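PDB 2W8D: processed glycerol phosphate lipoteichoic acid synthase 2 from Bacillus subtilis, which belongs to the sulfatase family of the alkaline phosphatase clan, with a mixed beta sheet and a bound magnesium ion. Local coordinates for residues N67-Y71 / L292-A296; I118-Y124 / L318-V323; G147-F151 / D416-T420; K326-M330 / Y404-F409. All coordinates share one frame; numbering follows the deposited sequence.

Interaction 1 of 4, residues N67-Y71 / L292-A296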
loop_
_atom_site.group_PDB
_atom_site.type_symbol
_atom_site.label_atom_id
_atom_site.label_comp_id
_atom_site.label_asym_id
_atom_site.label_seq_id
_atom_site.Cartn_x
_atom_site.Cartn_y
_atom_site.Cartn_z
ATOM N N ASN A 67 -11.299 -18.983 2.423
ATOM C CA ASN A 67 -11.373 -19.559 1.096
ATOM C C ASN A 67 -11.661 -18.545 -0.019
ATOM O O ASN A 67 -11.846 -18.933 -1.168
ATOM C CB ASN A 67 -12.409 -20.679 1.100
ATOM C CG ASN A 67 -13.779 -20.241 1.680
ATOM O OD1 ASN A 67 -14.087 -19.048 1.808
ATOM N ND2 ASN A 67 -14.608 -21.229 2.016
ATOM N N GLU A 68 -11.674 -17.252 0.304
ATOM C CA GLU A 68 -12.153 -16.231 -0.649
ATOM C C GLU A 68 -11.275 -15.000 -0.819
ATOM O O GLU A 68 -11.317 -14.348 -1.859
ATOM C CB GLU A 68 -13.603 -15.797 -0.335
ATOM C CG GLU A 68 -13.865 -15.230 1.068
ATOM C CD GLU A 68 -15.364 -14.957 1.322
ATOM O OE1 GLU A 68 -15.947 -14.074 0.636
ATOM O OE2 GLU A 68 -15.967 -15.619 2.208
ATOM N N THR A 69 -10.481 -14.673 0.194
ATOM C CA THR A 69 -9.679 -13.456 0.157
ATOM C C THR A 69 -8.278 -13.761 -0.373
ATOM O O THR A 69 -7.662 -14.742 0.034
ATOM C CB THR A 69 -9.608 -12.830 1.548
ATOM O OG1 THR A 69 -10.932 -12.717 2.076
ATOM C CG2 THR A 69 -8.959 -11.455 1.508
ATOM N N PHE A 70 -7.813 -12.943 -1.319
ATOM C CA PHE A 70 -6.440 -13.016 -1.799
ATOM C C PHE A 70 -5.593 -12.476 -0.689
ATOM O O PHE A 70 -5.825 -11.356 -0.223
ATOM C CB PHE A 70 -6.153 -12.102 -2.983
ATOM C CG PHE A 70 -6.823 -12.484 -4.281
ATOM C CD1 PHE A 70 -6.227 -13.376 -5.150
ATOM C CD2 PHE A 70 -7.986 -11.848 -4.686
ATOM C CE1 PHE A 70 -6.810 -13.675 -6.356
ATOM C CE2 PHE A 70 -8.570 -12.134 -5.896
ATOM C CZ PHE A 70 -7.987 -13.047 -6.731
ATOM N N TYR A 71 -4.613 -13.259 -0.265
ATOM C CA TYR A 71 -3.617 -12.776 0.672
ATOM C C TYR A 71 -2.232 -13.037 0.065
ATOM O O TYR A 71 -2.000 -14.113 -0.484
ATOM C CB TYR A 71 -3.762 -13.476 2.030
ATOM C CG TYR A 71 -2.637 -13.125 2.991
ATOM C CD1 TYR A 71 -2.451 -11.802 3.398
ATOM C CD2 TYR A 71 -1.753 -14.099 3.462
ATOM C CE1 TYR A 71 -1.432 -11.460 4.261
ATOM C CE2 TYR A 71 -0.692 -13.764 4.331
ATOM C CZ TYR A 71 -0.549 -12.439 4.714
ATOM O OH TYR A 71 0.468 -12.049 5.555
ATOM N N LEU A 292 -0.892 -7.685 2.320
ATOM C CA LEU A 292 -1.737 -7.158 1.282
ATOM C C LEU A 292 -2.908 -8.111 1.206
ATOM O O LEU A 292 -2.701 -9.308 1.077
ATOM C CB LEU A 292 -1.018 -7.101 -0.063
ATOM C CG LEU A 292 -1.983 -6.774 -1.222
ATOM C CD1 LEU A 292 -2.626 -5.345 -1.158
ATOM C CD2 LEU A 292 -1.302 -6.960 -2.580
ATOM N N PHE A 293 -4.116 -7.579 1.316
ATOM C CA PHE A 293 -5.349 -8.376 1.220
ATOM C C PHE A 293 -6.185 -7.769 0.095
ATOM O O PHE A 293 -6.251 -6.546 -0.012
ATOM C CB PHE A 293 -6.180 -8.279 2.517
ATOM C CG PHE A 293 -5.523 -8.874 3.713
ATOM C CD1 PHE A 293 -5.730 -10.197 4.037
ATOM C CD2 PHE A 293 -4.691 -8.106 4.534
ATOM C CE1 PHE A 293 -5.110 -10.773 5.164
ATOM C CE2 PHE A 293 -4.100 -8.668 5.654
ATOM C CZ PHE A 293 -4.315 -10.016 5.963
ATOM N N ILE A 294 -6.774 -8.608 -0.757
ATOM C CA ILE A 294 -7.727 -8.145 -1.752
ATOM C C ILE A 294 -8.957 -9.061 -1.689
ATOM O O ILE A 294 -8.858 -10.257 -1.979
ATOM C CB ILE A 294 -7.176 -8.198 -3.206
ATOM C CG1 ILE A 294 -5.970 -7.300 -3.405
ATOM C CG2 ILE A 294 -8.240 -7.804 -4.185
ATOM C CD1 ILE A 294 -5.320 -7.521 -4.738
ATOM N N HIS A 295 -10.095 -8.503 -1.296
ATOM C CA HIS A 295 -11.343 -9.226 -1.406
ATOM C C HIS A 295 -12.147 -8.557 -2.497
ATOM O O HIS A 295 -12.598 -7.432 -2.354
ATOM C CB HIS A 295 -12.107 -9.272 -0.086
ATOM C CG HIS A 295 -13.344 -10.121 -0.150
ATOM N ND1 HIS A 295 -14.558 -9.632 -0.572
ATOM C CD2 HIS A 295 -13.538 -11.439 0.107
ATOM C CE1 HIS A 295 -15.455 -10.606 -0.573
ATOM N NE2 HIS A 295 -14.859 -11.713 -0.162
ATOM N N ALA A 296 -12.225 -9.239 -3.632
ATOM C CA ALA A 296 -12.955 -8.799 -4.784
ATOM C C ALA A 296 -14.177 -9.675 -4.769
ATOM O O ALA A 296 -14.081 -10.914 -4.853
ATOM C CB ALA A 296 -12.153 -9.030 -6.019
#
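Glu-68 meets His-295 just ahead of the point where strand 70-76 pairs with strand 292-296. The two strands run antiparallel in the large mixed sheet of this alkaline phosphatase-like fold. Phe-70 and Ile-294 are a hydrogen-bonded pair: Phe-70 N donates to Ile-294 O at 3.0 Å, and Ile-294 N returns a bond to Phe-70 O at 3.0 Å. The Phe-70 ring turns its edge to Ile-294 O, with CD2 3.3 Å from that oxygen. Tyr-71 and Phe-293 are the neighbouring non-hydrogen-bonded pair. Their rings form an offset stack, planes 30° apart. Tyr-71 CD1 sits over one face of the Phe-293 ring, toward its rim, 3.4 Å from Phe-293 CE1. Ala-64 of helix 58-65 packs against both rings, and Leu-63 against Phe-293.

The Glu-68 side chain can be followed outward. At CB it turns so that CG lies between the backbone N and the carbonyl carbon (chi1 58°), and beyond CG it is extended. CG comes to the edge of the imidazole, in its plane, 3.9 Å from His-295 NE2. CD follows, 3.6 Å from the same nitrogen. OE1 then accepts a bond from His-295 NE2 at 2.7 Å, nearly straight at 162°. The bond meets OE1 on its anti side, from somewhat out of the carboxylate plane. Thr-69 OG1 also lies at the imidazole edge, near CD2, but its hydrogen bond goes to Asp-66. Tyr-248 stacks on the imidazole. Bond and stack together fix the ring's rotation, and the carboxylate would probably favour a protonated histidine.

Interaction 2 of 4, residues I118-Y124 / L318-V323; sequences ILKSKNY and LHLLGV
Leu-119 and Val-323 bring the two backbones closest, with CA atoms 8.8 Å apart, so side chains fill the space between a short 3-10 turn and the end of helix 313-320. That helix closes in a Schellman motif. Gly-322 has positive phi, its N bonds to His-319 O, and Val-323 N bonds back to Leu-318 O. The other segment leads from helix 115-118 into strand 125-130 of the sulfatase-family sheet.

Leu-119 is central to the apolar part. Its side chain runs past that of Leu-318 in the opposite direction, with Leu-119 CD2 4.1 Å from Leu-318 CD1. It crosses Leu-321 at about a right angle, with Leu-119 CD1 3.9 Å from Leu-321 CD1. The same Leu-119 CD1 covers one face of the Tyr-124 ring, toward its rim. Ile-118 uses both branches: CG2 meets Val-323 CG2 at 4.1 Å, and CD1 meets Leu-318 CD2 at 4.2 Å. Tyr-190 of strand 189-194 touches both Leu-119 and Tyr-124 and so links this cluster to the sheet.

Tyr-124 brings its hydroxyl up to the CD2 methyl of Leu-321, but the polar bond of that hydroxyl goes to Lys-32 O. Lys-122 is different, because its ammonium group reaches across the contact. The chain bends at chi2 (-134°) and chi3 (-73°), which carries CE past Val-323 CG1. The bend ends with Lys-122 NZ donating to Leu-321 O at 2.8 Å, tilted 16° from the carbonyl plane.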
loop_
_atom_site.group_PDB
_atom_site.type_symbol
_atom_site.label_atom_id
_atom_site.label_comp_id
_atom_site.label_asym_id
_atom_site.label_seq_id
_atom_site.Cartn_x
_atom_site.Cartn_y
_atom_site.Cartn_z
ATOM N N ILE A 118 -7.954 7.688 -14.188
ATOM C CA ILE A 118 -8.250 6.694 -15.214
ATOM C C ILE A 118 -9.723 6.268 -15.115
ATOM O O ILE A 118 -10.467 6.277 -16.094
ATOM C CB ILE A 118 -7.317 5.446 -15.099
ATOM C CG1 ILE A 118 -5.880 5.857 -15.400
ATOM C CG2 ILE A 118 -7.789 4.313 -16.064
ATOM C CD1 ILE A 118 -4.836 4.799 -15.215
ATOM N N LEU A 119 -10.124 5.934 -13.898
ATOM C CA LEU A 119 -11.458 5.474 -13.612
ATOM C C LEU A 119 -12.599 6.482 -13.852
ATOM O O LEU A 119 -13.757 6.086 -13.822
ATOM C CB LEU A 119 -11.489 4.893 -12.201
ATOM C CG LEU A 119 -10.712 3.575 -12.153
ATOM C CD1 LEU A 119 -10.698 2.938 -10.772
ATOM C CD2 LEU A 119 -11.313 2.617 -13.209
ATOM N N LYS A 120 -12.287 7.760 -14.109
ATOM C CA LYS A 120 -13.330 8.766 -14.357
ATOM C C LYS A 120 -14.131 8.443 -15.597
ATOM O O LYS A 120 -15.323 8.698 -15.645
ATOM C CB LYS A 120 -12.749 10.184 -14.517
ATOM C CG LYS A 120 -12.794 11.032 -13.257
ATOM C CD LYS A 120 -11.488 11.783 -13.100
ATOM C CE LYS A 120 -11.099 11.953 -11.619
ATOM N NZ LYS A 120 -12.036 12.809 -10.815
ATOM N N SER A 121 -13.455 7.911 -16.608
ATOM C CA SER A 121 -14.076 7.567 -17.883
ATOM C C SER A 121 -15.013 6.359 -17.734
ATOM O O SER A 121 -15.841 6.089 -18.620
ATOM C CB SER A 121 -12.995 7.256 -18.914
ATOM O OG SER A 121 -12.154 6.220 -18.433
ATOM N N LYS A 122 -14.866 5.647 -16.619
ATOM C CA LYS A 122 -15.826 4.645 -16.176
ATOM C C LYS A 122 -16.806 5.183 -15.100
ATOM O O LYS A 122 -17.531 4.404 -14.491
ATOM C CB LYS A 122 -15.105 3.360 -15.690
ATOM C CG LYS A 122 -14.696 2.363 -16.816
ATOM C CD LYS A 122 -15.066 0.872 -16.484
ATOM C CE LYS A 122 -14.150 0.235 -15.392
ATOM N NZ LYS A 122 -14.522 -1.159 -14.859
ATOM N N ASN A 123 -16.832 6.505 -14.877
ATOM C CA ASN A 123 -17.787 7.172 -13.943
ATOM C C ASN A 123 -17.561 6.962 -12.434
ATOM O O ASN A 123 -18.513 7.041 -11.639
ATOM C CB ASN A 123 -19.242 6.824 -14.296
ATOM C CG ASN A 123 -19.571 7.164 -15.714
ATOM O OD1 ASN A 123 -19.370 8.302 -16.152
ATOM N ND2 ASN A 123 -20.049 6.179 -16.461
ATOM N N TYR A 124 -16.315 6.716 -12.037
ATOM C CA TYR A 124 -15.996 6.555 -10.611
ATOM C C TYR A 124 -15.889 7.908 -9.915
ATOM O O TYR A 124 -15.203 8.822 -10.386
ATOM C CB TYR A 124 -14.707 5.716 -10.385
ATOM C CG TYR A 124 -14.901 4.194 -10.563
ATOM C CD1 TYR A 124 -14.799 3.314 -9.480
ATOM C CD2 TYR A 124 -15.167 3.646 -11.820
ATOM C CE1 TYR A 124 -14.973 1.940 -9.669
ATOM C CE2 TYR A 124 -15.346 2.281 -12.006
ATOM C CZ TYR A 124 -15.266 1.436 -10.935
ATOM O OH TYR A 124 -15.424 0.081 -11.149
ATOM N N LEU A 318 -6.661 -2.640 -11.408
ATOM C CA LEU A 318 -7.203 -2.188 -12.678
ATOM C C LEU A 318 -7.595 -3.381 -13.547
ATOM O O LEU A 318 -8.684 -3.409 -14.104
ATOM C CB LEU A 318 -6.199 -1.283 -13.387
ATOM C CG LEU A 318 -6.480 0.206 -13.595
ATOM C CD1 LEU A 318 -7.710 0.790 -12.862
ATOM C CD2 LEU A 318 -5.237 1.012 -13.353
ATOM N N HIS A 319 -6.716 -4.378 -13.606
ATOM C CA HIS A 319 -6.974 -5.614 -14.333
ATOM C C HIS A 319 -8.212 -6.323 -13.831
ATOM O O HIS A 319 -9.046 -6.711 -14.640
ATOM C CB HIS A 319 -5.740 -6.533 -14.369
ATOM C CG HIS A 319 -4.649 -6.009 -15.256
ATOM N ND1 HIS A 319 -3.407 -6.601 -15.354
ATOM C CD2 HIS A 319 -4.610 -4.918 -16.066
ATOM C CE1 HIS A 319 -2.655 -5.909 -16.191
ATOM N NE2 HIS A 319 -3.363 -4.886 -16.640
ATOM N N LEU A 320 -8.351 -6.438 -12.511
ATOM C CA LEU A 320 -9.557 -7.022 -11.915
ATOM C C LEU A 320 -10.820 -6.280 -12.396
ATOM O O LEU A 320 -11.861 -6.905 -12.626
ATOM C CB LEU A 320 -9.480 -7.034 -10.385
ATOM C CG LEU A 320 -8.709 -8.180 -9.702
ATOM C CD1 LEU A 320 -8.401 -7.842 -8.249
ATOM C CD2 LEU A 320 -9.456 -9.499 -9.775
ATOM N N LEU A 321 -10.707 -4.966 -12.591
ATOM C CA LEU A 321 -11.845 -4.143 -13.031
ATOM C C LEU A 321 -12.046 -4.153 -14.537
ATOM O O LEU A 321 -12.940 -3.488 -15.066
ATOM C CB LEU A 321 -11.671 -2.702 -12.556
ATOM C CG LEU A 321 -11.694 -2.389 -11.064
ATOM C CD1 LEU A 321 -11.215 -0.957 -10.868
ATOM C CD2 LEU A 321 -13.100 -2.551 -10.523
ATOM N N GLY A 322 -11.214 -4.903 -15.239
ATOM C CA GLY A 322 -11.366 -5.000 -16.687
ATOM C C GLY A 322 -10.736 -3.842 -17.435
ATOM O O GLY A 322 -11.045 -3.629 -18.590
ATOM N N VAL A 323 -9.831 -3.091 -16.804
ATOM C CA VAL A 323 -9.163 -2.040 -17.569
ATOM C C VAL A 323 -7.729 -2.325 -17.967
ATOM O O VAL A 323 -6.885 -2.647 -17.154
ATOM C CB VAL A 323 -9.487 -0.561 -17.111
ATOM C CG1 VAL A 323 -10.225 -0.518 -15.797
ATOM C CG2 VAL A 323 -8.265 0.359 -17.148
#

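Interaction 3 of 4, residues G147-F151 / D416-T420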
loop_
_atom_site.group_PDB
_atom_site.type_symbol
_atom_site.label_atom_id
_atom_site.label_comp_id
_atom_site.label_asym_id
_atom_site.label_seq_id
_atom_site.Cartn_x
_atom_site.Cartn_y
_atom_site.Cartn_z
ATOM N N GLY A 147 -6.490 13.716 -9.277
ATOM C CA GLY A 147 -7.896 13.725 -9.578
ATOM C C GLY A 147 -8.844 13.236 -8.508
ATOM O O GLY A 147 -9.970 12.851 -8.827
ATOM N N ILE A 148 -8.436 13.219 -7.249
ATOM C CA ILE A 148 -9.346 12.719 -6.236
ATOM C C ILE A 148 -10.461 13.774 -6.092
ATOM O O ILE A 148 -10.153 14.949 -5.845
ATOM C CB ILE A 148 -8.688 12.444 -4.869
ATOM C CG1 ILE A 148 -7.480 11.480 -4.929
ATOM C CG2 ILE A 148 -9.723 11.906 -3.876
ATOM C CD1 ILE A 148 -7.604 10.304 -5.794
ATOM N N ASP A 149 -11.734 13.360 -6.247
ATOM C CA ASP A 149 -12.866 14.331 -6.241
ATOM C C ASP A 149 -13.118 14.879 -4.858
ATOM O O ASP A 149 -13.509 16.024 -4.728
ATOM C CB ASP A 149 -14.216 13.732 -6.734
ATOM C CG ASP A 149 -14.152 13.219 -8.146
ATOM O OD1 ASP A 149 -13.984 14.055 -9.034
ATOM O OD2 ASP A 149 -14.224 11.985 -8.371
ATOM N N LYS A 150 -12.944 14.049 -3.829
ATOM C CA LYS A 150 -13.332 14.468 -2.485
ATOM C C LYS A 150 -12.323 14.087 -1.399
ATOM O O LYS A 150 -11.745 13.002 -1.409
ATOM C CB LYS A 150 -14.713 13.910 -2.129
ATOM C CG LYS A 150 -15.897 14.416 -2.965
ATOM C CD LYS A 150 -17.058 13.462 -2.752
ATOM C CE LYS A 150 -18.258 13.729 -3.648
ATOM N NZ LYS A 150 -18.873 15.046 -3.330
ATOM N N PHE A 151 -12.127 14.987 -0.442
ATOM C CA PHE A 151 -11.226 14.714 0.653
ATOM C C PHE A 151 -11.948 14.875 1.986
ATOM O O PHE A 151 -12.131 15.969 2.451
ATOM C CB PHE A 151 -9.977 15.624 0.543
ATOM C CG PHE A 151 -8.831 15.221 1.451
ATOM C CD1 PHE A 151 -8.989 14.212 2.408
ATOM C CD2 PHE A 151 -7.604 15.867 1.361
ATOM C CE1 PHE A 151 -7.938 13.829 3.251
ATOM C CE2 PHE A 151 -6.529 15.495 2.215
ATOM C CZ PHE A 151 -6.705 14.477 3.160
ATOM N N ASP A 416 -10.101 22.023 -10.624
ATOM C CA ASP A 416 -11.471 21.504 -10.485
ATOM C C ASP A 416 -11.812 21.113 -9.063
ATOM O O ASP A 416 -12.972 21.083 -8.692
ATOM C CB ASP A 416 -11.677 20.225 -11.323
ATOM C CG ASP A 416 -11.766 20.482 -12.827
ATOM O OD1 ASP A 416 -12.118 21.602 -13.291
ATOM O OD2 ASP A 416 -11.502 19.516 -13.564
ATOM N N TYR A 417 -10.800 20.731 -8.284
ATOM C CA TYR A 417 -11.031 20.140 -6.969
ATOM C C TYR A 417 -10.982 21.181 -5.862
ATOM O O TYR A 417 -10.203 22.119 -5.904
ATOM C CB TYR A 417 -10.083 18.948 -6.770
ATOM C CG TYR A 417 -10.167 18.022 -7.966
ATOM C CD1 TYR A 417 -11.326 17.263 -8.204
ATOM C CD2 TYR A 417 -9.143 17.983 -8.924
ATOM C CE1 TYR A 417 -11.449 16.457 -9.335
ATOM C CE2 TYR A 417 -9.254 17.161 -10.060
ATOM C CZ TYR A 417 -10.411 16.403 -10.257
ATOM O OH TYR A 417 -10.543 15.614 -11.378
ATOM N N ASP A 418 -11.895 21.070 -4.918
ATOM C CA ASP A 418 -11.937 22.000 -3.808
ATOM C C ASP A 418 -12.265 21.193 -2.577
ATOM O O ASP A 418 -13.236 20.445 -2.572
ATOM C CB ASP A 418 -12.998 23.054 -4.032
ATOM C CG ASP A 418 -13.206 23.939 -2.808
ATOM O OD1 ASP A 418 -12.168 24.490 -2.311
ATOM O OD2 ASP A 418 -14.404 24.080 -2.383
ATOM N N TYR A 419 -11.436 21.321 -1.546
ATOM C CA TYR A 419 -11.592 20.504 -0.351
ATOM C C TYR A 419 -11.908 21.284 0.934
ATOM O O TYR A 419 -11.634 20.815 2.047
ATOM C CB TYR A 419 -10.348 19.644 -0.136
ATOM C CG TYR A 419 -9.911 18.771 -1.291
ATOM C CD1 TYR A 419 -10.825 18.004 -2.046
ATOM C CD2 TYR A 419 -8.562 18.675 -1.594
ATOM C CE1 TYR A 419 -10.377 17.168 -3.089
ATOM C CE2 TYR A 419 -8.100 17.849 -2.596
ATOM C CZ TYR A 419 -8.985 17.101 -3.343
ATOM O OH TYR A 419 -8.423 16.316 -4.322
ATOM N N THR A 420 -12.494 22.459 0.780
ATOM C CA THR A 420 -13.031 23.204 1.896
ATOM C C THR A 420 -14.378 22.566 2.299
ATOM O O THR A 420 -15.215 22.260 1.431
ATOM C CB THR A 420 -13.218 24.686 1.488
ATOM O OG1 THR A 420 -11.967 25.225 1.023
ATOM C CG2 THR A 420 -13.735 25.526 2.658
#
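Tyr-419 makes the hydrogen bond of this contact. Its OH donates to Ile-148 O at 2.7 Å, and the donor stands 25° out of the carbonyl plane. Ile-148 O in turn lies at the edge of the tyrosine ring, in its plane.

The aromatic contacts involve the same ring. Phe-151 CB sits over one face of Tyr-419, 3.7 Å from the ring centroid, as a CH-pi contact. Phe-151 has CG anti to its backbone N (chi1 -167°), and its ring edge points to the Tyr-419 face. The result is a T-shaped pair, with planes at 84° and centroids 5.8 Å apart. Tyr-143 of helix 139-145 meets Phe-151 in a further edge-to-face pair.

Van der Waals contacts surround Tyr-417. Gly-147 C lies over one face of its ring, 3.9 Å above the plane, and Asp-416 CB covers the opposite face. Asp-149 OD1 comes to the ring edge, 3.5 Å from Tyr-417 CE1.

The charged group is held from outside the two segments. Lys-120 makes a salt bridge with Asp-149 OD1, and Ser-126 N bonds to OD2.

Gly-147 has positive phi in a Schellman motif that ends helix 139-145. The C-terminal tail thus lies across the helix-to-strand link of a beta-alpha-beta crossover, between parallel strands 125-130 and 150-152.

Interaction 4 of 4, residues K326-M330 / Y404-F409; sequences KDYLM and YEPKGF
Leu-329 is the centre of an inverse gamma turn, and it presses on the Tyr-404 ring. Both residues lie in irregular loops, one after helix 313-320 and the other after helix 380-397. Leu-329 CG stands over one face of the ring as a CH-pi contact, 4.0 Å from the centroid and 14° off the ring normal. Helix 6-17 also touches Tyr-404, through Val-7, Glu-11 and Lys-15.

Asp-327 meets the phenol end of the same ring. Tyr-404 OH is 2.5 Å from Asp-327 O and 2.7 Å from Asp-327 OD1, so two acceptors lie within reach of one hydroxyl. Asp-327 O is in the ring plane, at the edge. The carboxylate stands almost perpendicular to the ring, with planes 88° apart. Lys-15 makes a long, weak ion pair with OD1. The other oxygen takes a weak bond: Lys-407 N lies 3.3 Å from Asp-327 OD2.

Tyr-328 crosses Pro-406 at about a right angle. With CG beside its backbone N (chi1 -58°), the ring reaches back to the proline. There Tyr-328 CE1 lies 3.5 Å from Pro-406 CB.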
loop_
_atom_site.group_PDB
_atom_site.type_symbol
_atom_site.label_atom_id
_atom_site.label_comp_id
_atom_site.label_asym_id
_atom_site.label_seq_id
_atom_site.Cartn_x
_atom_site.Cartn_y
_atom_site.Cartn_z
ATOM N N LYS A 326 -1.859 -1.509 -20.653
ATOM C CA LYS A 326 -0.769 -1.476 -21.635
ATOM C C LYS A 326 -0.405 -0.080 -22.140
ATOM O O LYS A 326 0.740 0.155 -22.524
ATOM C CB LYS A 326 -1.067 -2.396 -22.837
ATOM C CG LYS A 326 0.183 -2.731 -23.678
ATOM C CD LYS A 326 0.006 -3.956 -24.593
ATOM C CE LYS A 326 1.362 -4.582 -24.977
ATOM N NZ LYS A 326 1.276 -6.082 -25.121
ATOM N N ASP A 327 -1.370 0.831 -22.165
ATOM C CA ASP A 327 -1.092 2.167 -22.689
ATOM C C ASP A 327 -0.610 3.182 -21.634
ATOM O O ASP A 327 -0.284 4.316 -21.971
ATOM C CB ASP A 327 -2.278 2.710 -23.490
ATOM C CG ASP A 327 -1.833 3.559 -24.682
ATOM O OD1 ASP A 327 -0.607 3.676 -24.914
ATOM O OD2 ASP A 327 -2.698 4.111 -25.398
ATOM N N TYR A 328 -0.529 2.767 -20.373
ATOM C CA TYR A 328 -0.033 3.644 -19.300
ATOM C C TYR A 328 1.412 3.405 -18.935
ATOM O O TYR A 328 1.899 2.278 -18.976
ATOM C CB TYR A 328 -0.884 3.490 -18.047
ATOM C CG TYR A 328 -2.317 3.795 -18.322
ATOM C CD1 TYR A 328 -2.742 5.113 -18.488
ATOM C CD2 TYR A 328 -3.255 2.771 -18.450
ATOM C CE1 TYR A 328 -4.056 5.410 -18.742
ATOM C CE2 TYR A 328 -4.587 3.065 -18.723
ATOM C CZ TYR A 328 -4.972 4.393 -18.868
ATOM O OH TYR A 328 -6.284 4.708 -19.139
ATOM N N LEU A 329 2.083 4.468 -18.514
ATOM C CA LEU A 329 3.461 4.366 -18.093
ATOM C C LEU A 329 3.496 4.098 -16.593
ATOM O O LEU A 329 3.518 5.025 -15.781
ATOM C CB LEU A 329 4.226 5.629 -18.479
ATOM C CG LEU A 329 4.309 5.944 -19.980
ATOM C CD1 LEU A 329 5.353 6.994 -20.198
ATOM C CD2 LEU A 329 4.640 4.707 -20.824
HETATM N N MSE A 330 3.480 2.810 -16.256
HETATM C CA MSE A 330 3.408 2.317 -14.904
HETATM C C MSE A 330 4.583 1.378 -14.685
HETATM O O MSE A 330 4.912 0.583 -15.549
HETATM C CB MSE A 330 2.096 1.581 -14.682
HETATM C CG MSE A 330 0.903 2.508 -14.509
HETATM SE SE MSE A 330 -0.781 1.560 -14.186
HETATM C CE MSE A 330 -1.837 3.117 -13.649
ATOM N N TYR A 404 2.836 12.678 -22.656
ATOM C CA TYR A 404 2.274 11.375 -22.971
ATOM C C TYR A 404 0.758 11.368 -22.856
ATOM O O TYR A 404 0.223 11.699 -21.799
ATOM C CB TYR A 404 2.833 10.319 -22.030
ATOM C CG TYR A 404 2.440 8.942 -22.446
ATOM C CD1 TYR A 404 1.486 8.220 -21.733
ATOM C CD2 TYR A 404 2.990 8.372 -23.590
ATOM C CE1 TYR A 404 1.119 6.941 -22.130
ATOM C CE2 TYR A 404 2.629 7.102 -24.009
ATOM C CZ TYR A 404 1.691 6.386 -23.287
ATOM O OH TYR A 404 1.346 5.118 -23.719
ATOM N N GLU A 405 0.070 10.963 -23.924
ATOM C CA GLU A 405 -1.386 10.792 -23.872
ATOM C C GLU A 405 -1.823 9.346 -24.119
ATOM O O GLU A 405 -1.733 8.860 -25.246
ATOM C CB GLU A 405 -2.100 11.717 -24.856
ATOM C CG GLU A 405 -1.331 12.992 -25.222
ATOM C CD GLU A 405 -2.246 14.188 -25.419
ATOM O OE1 GLU A 405 -2.274 14.756 -26.540
ATOM O OE2 GLU A 405 -2.941 14.561 -24.442
ATOM N N PRO A 406 -2.295 8.656 -23.059
ATOM C CA PRO A 406 -2.876 7.321 -23.187
ATOM C C PRO A 406 -4.247 7.463 -23.821
ATOM O O PRO A 406 -4.801 8.556 -23.800
ATOM C CB PRO A 406 -3.006 6.839 -21.732
ATOM C CG PRO A 406 -2.200 7.810 -20.902
ATOM C CD PRO A 406 -2.286 9.110 -21.660
ATOM N N LYS A 407 -4.801 6.372 -24.351
ATOM C CA LYS A 407 -5.967 6.475 -25.238
ATOM C C LYS A 407 -7.279 6.864 -24.565
ATOM O O LYS A 407 -8.036 7.685 -25.090
ATOM C CB LYS A 407 -6.166 5.207 -26.098
ATOM C CG LYS A 407 -5.915 5.397 -27.622
ATOM C CD LYS A 407 -6.373 6.775 -28.140
ATOM C CE LYS A 407 -7.836 6.797 -28.633
ATOM N NZ LYS A 407 -8.322 8.193 -28.779
ATOM N N GLY A 408 -7.567 6.267 -23.418
ATOM C CA GLY A 408 -8.837 6.570 -22.785
ATOM C C GLY A 408 -8.755 7.972 -22.235
ATOM O O GLY A 408 -9.694 8.744 -22.329
ATOM N N PHE A 409 -7.568 8.300 -21.744
ATOM C CA PHE A 409 -7.367 9.304 -20.712
ATOM C C PHE A 409 -7.702 10.729 -21.051
ATOM O O PHE A 409 -7.223 11.286 -22.041
ATOM C CB PHE A 409 -5.924 9.269 -20.256
ATOM C CG PHE A 409 -5.705 9.942 -18.954
ATOM C CD1 PHE A 409 -6.053 9.298 -17.769
ATOM C CD2 PHE A 409 -5.143 11.211 -18.904
ATOM C CE1 PHE A 409 -5.868 9.916 -16.556
ATOM C CE2 PHE A 409 -4.937 11.843 -17.684
ATOM C CZ PHE A 409 -5.300 11.200 -16.506
#

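How the interactions relate
Interaction 1 is buried and pairs two strands of the main sheet. Interaction 2 is also buried, but joins a loop and a helix end mainly by aliphatic packing, with one lysine-to-carbonyl bond. Interactions 3 and 4 are only partly buried. Each ties part of the chain after helix 380-397 to the rest, and each relies on tyrosines. Interactions 1 and 2 touch through Ile-294 CG2 and Leu-320 CD1. Interactions 1 and 3 reach the same sheet, with centres about 30 Å apart. Interactions 2 and 3 are joined by charge, interactions 2 and 4 by packing of Ile-118 on Tyr-328 and Met-330. Interactions 3 and 4 do not touch.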